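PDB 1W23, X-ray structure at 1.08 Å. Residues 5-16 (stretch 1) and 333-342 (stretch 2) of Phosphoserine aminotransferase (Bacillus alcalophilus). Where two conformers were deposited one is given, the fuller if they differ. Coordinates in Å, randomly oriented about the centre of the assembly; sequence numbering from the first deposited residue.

Stretch 1 5-16: FNFNAGPSALPK
Stretch 2 333-342: CRASIYNAVP

Across this contact, between touching residues at least 325 apart in sequence, a single direct hydrogen bond is made: Y338 OH donates to A9 O at 2.7 Å. Y338 (chi1 m, -57°; chi2 128°) points its CA-to-CB bond toward stretch 1, and its ring carries the hydroxyl out to that carbonyl, which lies at the ring edge, near its plane. Three waters supply the other polar links. The CA atoms of F7 and S336 lie 5.0 Å apart, those of P15 and A340 5.1 Å.

Stretch 1 is a short strand, F5 to N6, followed by loop. N8 N donates to N6 OD1 (3.0 Å; N6 chi1 t). G10, at phi/psi 148/121, suits glycine, since a CB would jam against the preceding carbonyl; the peptide before P11 is cis. Stretch 2 is strand from C333 through S336, then a type I turn from Y338 to V341, closed by V341 N to Y338 O (3.0 Å).

F7 (chi1 -71°, chi2 94°) packs against apolar groups: its CE2 lies 3.7 Å from I337 CG2, at the ring edge, and its CD2 4.0 Å from A335 CB. F7 CD2 also approaches S336 O to 3.3 Å, and this buried carbonyl has no partner in the model.

Small A9 sets its CB over one face of the R334 guanidinium, 3.3 Å from R334 NH2, on an arm extended through chi1 and chi2 (both t) and turned at chi3 (p). S336 (m) points toward stretch 1, and one water joins S336 OG (2.7 Å) to F7 O (2.7 Å) and R334 O (2.8 Å).

At the far end the A340 methyl packs closely, CB to P15 N 3.5 Å and to P15 CD 3.8 Å; P15 occupies the N-cap position, right before a helix. A13 CB meets V341 CG2 (chi1 t) at 4.1 Å. A water bridges L14 O (2.8 Å) and A340 O (2.7 Å); another accepts from A340 N at 2.9 Å and donates weakly to A13 O at 3.5 Å.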

# COMPACT_ATOMS: atom_id res chain seq x y z
N PHE A 5 -18.22 20.26 3.03
CA PHE A 5 -16.94 20.85 3.47
C PHE A 5 -16.12 19.72 4.08
O PHE A 5 -16.49 19.16 5.12
CB PHE A 5 -17.18 21.97 4.48
CG PHE A 5 -18.18 22.99 3.99
CD1 PHE A 5 -19.47 23.04 4.50
CD2 PHE A 5 -17.81 23.90 3.01
CE1 PHE A 5 -20.41 23.94 4.08
CE2 PHE A 5 -18.74 24.84 2.58
CZ PHE A 5 -20.01 24.84 3.12
N ASN A 6 -15.01 19.37 3.46
CA ASN A 6 -14.23 18.18 3.82
C ASN A 6 -13.08 18.51 4.77
O ASN A 6 -11.98 18.90 4.34
CB ASN A 6 -13.72 17.49 2.58
CG ASN A 6 -13.03 16.16 2.91
OD1 ASN A 6 -12.95 15.79 4.07
ND2 ASN A 6 -12.53 15.50 1.86
N PHE A 7 -13.33 18.33 6.06
CA PHE A 7 -12.35 18.49 7.13
C PHE A 7 -11.85 17.15 7.66
O PHE A 7 -11.36 17.06 8.78
CB PHE A 7 -12.96 19.33 8.27
CG PHE A 7 -13.14 20.79 7.94
CD1 PHE A 7 -14.32 21.30 7.46
CD2 PHE A 7 -12.09 21.69 8.12
CE1 PHE A 7 -14.47 22.64 7.18
CE2 PHE A 7 -12.24 23.04 7.86
CZ PHE A 7 -13.43 23.51 7.37
N ASN A 8 -11.89 16.12 6.82
CA ASN A 8 -11.39 14.81 7.24
C ASN A 8 -9.91 14.85 7.62
O ASN A 8 -9.08 15.55 7.00
CB ASN A 8 -11.59 13.79 6.09
CG ASN A 8 -12.96 13.19 6.08
OD1 ASN A 8 -13.61 13.07 7.13
ND2 ASN A 8 -13.42 12.76 4.91
N ALA A 9 -9.58 14.06 8.65
CA ALA A 9 -8.26 14.05 9.27
C ALA A 9 -7.25 13.11 8.61
O ALA A 9 -6.10 13.15 8.98
CB ALA A 9 -8.38 13.70 10.76
N GLY A 10 -7.69 12.25 7.71
CA GLY A 10 -6.76 11.33 7.08
C GLY A 10 -7.44 10.02 6.74
O GLY A 10 -7.97 9.33 7.67
N PRO A 11 -7.48 9.57 5.48
CA PRO A 11 -7.28 10.37 4.29
C PRO A 11 -8.19 11.62 4.29
O PRO A 11 -9.00 11.81 5.19
CB PRO A 11 -7.63 9.40 3.15
CG PRO A 11 -7.40 8.07 3.75
CD PRO A 11 -7.95 8.20 5.16
N SER A 12 -7.92 12.49 3.36
CA SER A 12 -8.37 13.87 3.44
C SER A 12 -8.58 14.48 2.08
O SER A 12 -8.39 13.84 1.03
CB SER A 12 -7.35 14.69 4.24
OG SER A 12 -6.08 14.63 3.65
N ALA A 13 -8.99 15.74 2.08
CA ALA A 13 -9.22 16.46 0.83
C ALA A 13 -7.98 16.42 -0.06
O ALA A 13 -6.85 16.61 0.41
CB ALA A 13 -9.56 17.93 1.15
N LEU A 14 -8.18 16.26 -1.35
CA LEU A 14 -7.14 16.37 -2.38
C LEU A 14 -7.40 17.60 -3.23
O LEU A 14 -8.55 18.08 -3.28
CB LEU A 14 -7.06 15.07 -3.18
CG LEU A 14 -6.59 13.84 -2.40
CD1 LEU A 14 -6.83 12.54 -3.16
CD2 LEU A 14 -5.10 13.89 -2.09
N PRO A 15 -6.38 18.13 -3.88
CA PRO A 15 -6.63 19.25 -4.78
C PRO A 15 -7.44 18.76 -5.97
O PRO A 15 -7.07 17.80 -6.64
CB PRO A 15 -5.26 19.74 -5.15
CG PRO A 15 -4.31 18.62 -4.82
CD PRO A 15 -4.97 17.73 -3.86
N LYS A 16 -8.56 19.43 -6.24
CA LYS A 16 -9.43 18.97 -7.35
C LYS A 16 -8.65 18.81 -8.68
O LYS A 16 -8.93 17.84 -9.36
CB LYS A 16 -10.60 19.92 -7.50
CG LYS A 16 -11.66 19.41 -8.44
CD LYS A 16 -12.45 18.25 -7.87
CE LYS A 16 -13.46 18.77 -6.86
NZ LYS A 16 -14.41 17.70 -6.41
N CYS A 333 -13.63 18.56 19.19
CA CYS A 333 -13.74 18.86 17.78
C CYS A 333 -12.34 18.97 17.17
O CYS A 333 -11.39 19.39 17.88
CB CYS A 333 -14.48 20.18 17.54
SG CYS A 333 -16.07 20.26 18.40
N ARG A 334 -12.20 18.66 15.91
CA ARG A 334 -10.92 18.79 15.22
C ARG A 334 -11.21 19.18 13.78
O ARG A 334 -11.80 18.43 13.04
CB ARG A 334 -10.12 17.48 15.24
CG ARG A 334 -8.80 17.59 14.50
CD ARG A 334 -7.91 16.37 14.71
NE ARG A 334 -8.58 15.12 14.33
CZ ARG A 334 -7.95 13.96 14.28
NH1 ARG A 334 -6.66 13.85 14.55
NH2 ARG A 334 -8.67 12.86 13.94
N ALA A 335 -10.78 20.40 13.41
CA ALA A 335 -10.89 20.88 12.03
C ALA A 335 -9.52 20.63 11.35
O ALA A 335 -8.54 21.33 11.67
CB ALA A 335 -11.25 22.36 11.97
N SER A 336 -9.43 19.63 10.48
CA SER A 336 -8.20 19.34 9.76
C SER A 336 -8.20 20.18 8.49
O SER A 336 -9.14 20.16 7.71
CB SER A 336 -8.07 17.86 9.48
OG SER A 336 -7.99 17.12 10.69
N ILE A 337 -7.13 20.99 8.36
CA ILE A 337 -6.99 22.04 7.36
C ILE A 337 -5.66 21.90 6.62
O ILE A 337 -4.87 22.80 6.47
CB ILE A 337 -7.19 23.44 8.01
CG1 ILE A 337 -6.31 23.66 9.23
CG2 ILE A 337 -8.65 23.66 8.32
CD1 ILE A 337 -6.31 25.12 9.71
N TYR A 338 -5.42 20.67 6.12
CA TYR A 338 -4.28 20.35 5.31
C TYR A 338 -4.22 21.19 4.06
O TYR A 338 -5.18 21.91 3.73
CB TYR A 338 -4.35 18.86 4.96
CG TYR A 338 -4.42 17.94 6.17
CD1 TYR A 338 -5.42 16.99 6.28
CD2 TYR A 338 -3.52 17.99 7.20
CE1 TYR A 338 -5.50 16.15 7.34
CE2 TYR A 338 -3.57 17.15 8.27
CZ TYR A 338 -4.56 16.20 8.34
OH TYR A 338 -4.61 15.37 9.46
N ASN A 339 -3.14 21.08 3.30
CA ASN A 339 -2.88 21.97 2.16
C ASN A 339 -4.09 22.15 1.23
O ASN A 339 -4.36 23.28 0.81
CB ASN A 339 -1.78 21.36 1.31
CG ASN A 339 -0.37 21.46 1.87
OD1 ASN A 339 -0.12 22.12 2.87
ND2 ASN A 339 0.59 20.81 1.19
N ALA A 340 -4.77 21.06 0.89
CA ALA A 340 -5.82 21.13 -0.13
C ALA A 340 -7.18 21.57 0.38
O ALA A 340 -8.08 21.76 -0.44
CB ALA A 340 -5.93 19.82 -0.86
N VAL A 341 -7.37 21.74 1.66
CA VAL A 341 -8.65 22.23 2.14
C VAL A 341 -8.84 23.66 1.68
O VAL A 341 -7.98 24.52 1.96
CB VAL A 341 -8.77 22.08 3.68
CG1 VAL A 341 -10.03 22.74 4.18
CG2 VAL A 341 -8.68 20.62 4.10
N PRO A 342 -9.90 24.00 0.95
CA PRO A 342 -10.03 25.36 0.40
C PRO A 342 -10.35 26.37 1.47
O PRO A 342 -11.02 26.09 2.46
CB PRO A 342 -11.16 25.23 -0.63
CG PRO A 342 -12.00 24.17 -0.03
CD PRO A 342 -11.04 23.13 0.54
O HOH W 1 -10.59 16.58 11.37
O HOH W 2 -4.06 18.31 1.53
O HOH W 3 -9.74 20.29 -2.04